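Local coordinates for phosphate ABC transporter, phosphate-binding protein (Clostridium perfringens, PDB 4Q8R) that probably captures inorganic phosphate outside the cell membrane and delivers it to an ABC-type importer, at residues A[102-108]-A[120-124]. Residues are numbered along the deposited sequence; the frame is centred on the assembly and turned at random.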
ATOM      1  N   ILE A 102      13.716 -11.429  -9.527  1.00 21.01           N
ATOM      2  CA  ILE A 102      14.449 -10.523  -8.688  1.00 19.65           C
ATOM      3  C   ILE A 102      14.212 -10.780  -7.204  1.00 20.14           C
ATOM      4  O   ILE A 102      15.162 -10.896  -6.401  1.00 19.77           O
ATOM      5  CB  ILE A 102      14.069  -9.038  -9.002  1.00 19.99           C
ATOM      6  CG1 ILE A 102      14.467  -8.690 -10.476  1.00 19.33           C
ATOM      7  CG2 ILE A 102      14.725  -8.059  -8.059  1.00 22.38           C
ATOM      8  CD1 ILE A 102      13.733  -7.455 -10.918  1.00 22.03           C
ATOM      9  N   TYR A 103      12.963 -10.874  -6.813  1.00 18.79           N
ATOM     10  CA  TYR A 103      12.626 -10.976  -5.381  1.00 19.21           C
ATOM     11  C   TYR A 103      12.983 -12.339  -4.791  1.00 19.54           C
ATOM     12  O   TYR A 103      13.159 -12.444  -3.586  1.00 21.68           O
ATOM     13  CB  TYR A 103      11.181 -10.550  -5.122  1.00 18.89           C
ATOM     14  CG  TYR A 103      11.134  -9.080  -4.878  1.00 17.29           C
ATOM     15  CD1 TYR A 103      11.100  -8.172  -5.986  1.00 21.05           C
ATOM     16  CD2 TYR A 103      11.139  -8.539  -3.638  1.00 18.50           C
ATOM     17  CE1 TYR A 103      11.190  -6.843  -5.754  1.00 21.66           C
ATOM     18  CE2 TYR A 103      11.202  -7.193  -3.398  1.00 19.62           C
ATOM     19  CZ  TYR A 103      11.259  -6.329  -4.483  1.00 19.69           C
ATOM     20  OH  TYR A 103      11.342  -4.973  -4.296  1.00 21.27           O
ATOM     21  N   THR A 104      13.135 -13.354  -5.600  1.00 20.26           N
ATOM     22  CA  THR A 104      13.533 -14.662  -5.081  1.00 20.48           C
ATOM     23  C   THR A 104      15.022 -14.873  -5.222  1.00 20.52           C
ATOM     24  O   THR A 104      15.515 -15.968  -4.938  1.00 23.15           O
ATOM     25  CB  THR A 104      12.769 -15.808  -5.792  1.00 22.05           C
ATOM     26  OG1 THR A 104      13.051 -15.810  -7.197  1.00 23.90           O
ATOM     27  CG2 THR A 104      11.249 -15.713  -5.561  1.00 23.44           C
ATOM     28  N   GLY A 105      15.743 -13.897  -5.759  1.00 21.43           N
ATOM     29  CA  GLY A 105      17.196 -13.965  -5.859  1.00 22.91           C
ATOM     30  C   GLY A 105      17.719 -14.745  -7.057  1.00 21.67           C
ATOM     31  O   GLY A 105      18.912 -15.063  -7.130  1.00 22.93           O
ATOM     32  N   LYS A 106      16.861 -15.104  -8.012  1.00 24.46           N
ATOM     33  CA  LYS A 106      17.320 -15.761  -9.211  0.50 24.31           C
ATOM     34  C   LYS A 106      18.117 -14.820 -10.109  1.00 23.40           C
ATOM     35  O   LYS A 106      19.183 -15.158 -10.655  1.00 28.63           O
ATOM     36  CB  LYS A 106      16.160 -16.389  -9.933  0.50 24.48           C
ATOM     37  CG  LYS A 106      16.584 -17.247 -11.084  0.50 25.16           C
ATOM     38  CD  LYS A 106      15.426 -17.434 -12.013  0.50 36.21           C
ATOM     39  CE  LYS A 106      14.478 -18.450 -11.415  0.50 43.48           C
ATOM     40  NZ  LYS A 106      15.257 -19.678 -11.112  0.50 46.25           N
ATOM     41  N   ILE A 107      17.595 -13.614 -10.231  1.00 21.12           N
ATOM     42  CA  ILE A 107      18.274 -12.523 -10.955  1.00 24.00           C
ATOM     43  C   ILE A 107      18.859 -11.582  -9.930  1.00 22.71           C
ATOM     44  O   ILE A 107      18.149 -11.030  -9.077  1.00 24.72           O
ATOM     45  CB  ILE A 107      17.267 -11.836 -11.919  1.00 23.72           C
ATOM     46  CG1 ILE A 107      16.941 -12.778 -13.071  1.00 28.78           C
ATOM     47  CG2 ILE A 107      17.745 -10.465 -12.345  1.00 25.24           C
ATOM     48  CD1 ILE A 107      15.995 -12.201 -14.129  1.00 32.87           C
ATOM     49  N   THR A 108      20.165 -11.291 -10.021  1.00 23.19           N
ATOM     50  CA  THR A 108      20.859 -10.536  -9.025  1.00 20.75           C
ATOM     51  C   THR A 108      21.623  -9.294  -9.517  1.00 21.55           C
ATOM     52  O   THR A 108      22.196  -8.584  -8.709  1.00 22.47           O
ATOM     53  CB  THR A 108      21.888 -11.468  -8.307  1.00 22.55           C
ATOM     54  OG1 THR A 108      22.780 -11.998  -9.270  1.00 25.33           O
ATOM     55  CG2 THR A 108      21.167 -12.607  -7.602  1.00 27.06           C
ATOM     56  N   ILE A 120      21.658  -5.793  -7.899  1.00 22.64           N
ATOM     57  CA  ILE A 120      20.361  -5.299  -7.544  1.00 22.51           C
ATOM     58  C   ILE A 120      20.251  -5.258  -6.026  1.00 22.01           C
ATOM     59  O   ILE A 120      20.606  -6.248  -5.361  1.00 24.40           O
ATOM     60  CB  ILE A 120      19.227  -6.182  -8.124  1.00 22.49           C
ATOM     61  CG1 ILE A 120      19.316  -6.315  -9.639  1.00 20.75           C
ATOM     62  CG2 ILE A 120      17.831  -5.690  -7.667  1.00 23.37           C
ATOM     63  CD1 ILE A 120      18.391  -7.295 -10.253  1.00 25.04           C
ATOM     64  N   VAL A 121      19.814  -4.129  -5.471  1.00 20.97           N
ATOM     65  CA  VAL A 121      19.579  -4.009  -4.050  1.00 22.63           C
ATOM     66  C   VAL A 121      18.067  -4.204  -3.923  1.00 23.82           C
ATOM     67  O   VAL A 121      17.262  -3.280  -4.191  1.00 23.15           O
ATOM     68  CB  VAL A 121      20.092  -2.679  -3.472  1.00 25.29           C
ATOM     69  CG1 VAL A 121      19.687  -2.490  -1.995  1.00 26.29           C
ATOM     70  CG2 VAL A 121      21.618  -2.572  -3.657  1.00 26.74           C
ATOM     71  N   VAL A 122      17.675  -5.376  -3.506  1.00 20.54           N
ATOM     72  CA  VAL A 122      16.259  -5.757  -3.359  1.00 20.66           C
ATOM     73  C   VAL A 122      15.739  -5.227  -2.038  1.00 20.90           C
ATOM     74  O   VAL A 122      16.319  -5.493  -0.974  1.00 23.63           O
ATOM     75  CB  VAL A 122      16.060  -7.303  -3.449  1.00 18.64           C
ATOM     76  CG1 VAL A 122      14.626  -7.669  -3.261  1.00 21.32           C
ATOM     77  CG2 VAL A 122      16.567  -7.857  -4.742  1.00 21.00           C
ATOM     78  N   VAL A 123      14.630  -4.488  -2.084  1.00 19.80           N
ATOM     79  CA  VAL A 123      14.018  -3.939  -0.905  1.00 18.54           C
ATOM     80  C   VAL A 123      12.604  -4.473  -0.744  1.00 19.15           C
ATOM     81  O   VAL A 123      11.781  -4.386  -1.651  1.00 21.50           O
ATOM     82  CB  VAL A 123      14.039  -2.366  -0.835  1.00 21.04           C
ATOM     83  CG1 VAL A 123      13.679  -1.873   0.541  1.00 22.15           C
ATOM     84  CG2 VAL A 123      15.389  -1.816  -1.270  1.00 24.06           C
ATOM     85  N   SER A 124      12.339  -4.987   0.465  1.00 19.18           N
ATOM     86  CA  SER A 124      11.048  -5.523   0.858  0.65 18.77           C
ATOM     87  C   SER A 124      10.559  -4.749   2.055  1.00 18.09           C
ATOM     88  O   SER A 124      11.338  -4.064   2.762  1.00 19.45           O
ATOM     89  CB  SER A 124      11.099  -7.011   1.263  0.65 17.94           C
ATOM     90  OG  SER A 124      11.375  -7.807   0.142  0.65 21.97           O
TER
HETATM   91  O   HOH W   1      21.763  -8.583  -5.912  1.00 33.21           O
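Val122 reaches from its strand into the angle between Tyr103 and Ile102, the last two residues of helix 96-103, and its two methyls divide the work. Val122 CG1, held anti to the backbone N (chi1 178°), rests over one face of the Tyr103 ring as a CH-pi contact, 3.7 Å from the ring centroid and offset toward the CD2-CE2 side of the rim. Val122 CG2, the other branch, lies 3.8 Å from Ile102 CG2 and close to Ile102 O. The Tyr103 ring points from the helix end across to the strand, its long axis nearly at right angles to the strand's run, which brings OH to Val123. Tyr103 OH donates a hydrogen bond to Val123 O (2.7 Å). Ser124 OG lies at the ring edge, 3.6 Å from Tyr103 CE2, and is hydrogen-bonded to Ser150 OG. Ile120 forms the second bump. Its CG2 meets Ile102 CG2 at 3.9 Å, the two side chains crossing at about a right angle, while its CD1 projects beside Ile107 CG2, also at 3.9 Å. A Schellman motif at Gly105, with positive phi, ends the helix and turns the chain toward Thr108. There Ile120 N bonds to Thr108 O at 3.0 Å, nearly straight at the hydrogen (171°) but from above the carbonyl plane, and a water donates to both Thr108 O and Ile120 O. This is helix-on-sheet packing within the PBP-superfamily fold, joining the C-terminal end of helix 96-103 and its following loop to strand 121-125. That strand runs between the parallel strands 151-153 and 169-174; Ile170 of the latter touches Ile102, Tyr103 and Ile120, packing the helix end on the sheet. Separately, Phe135 of helix 130-139 meets the Tyr103 ring edge-to-face.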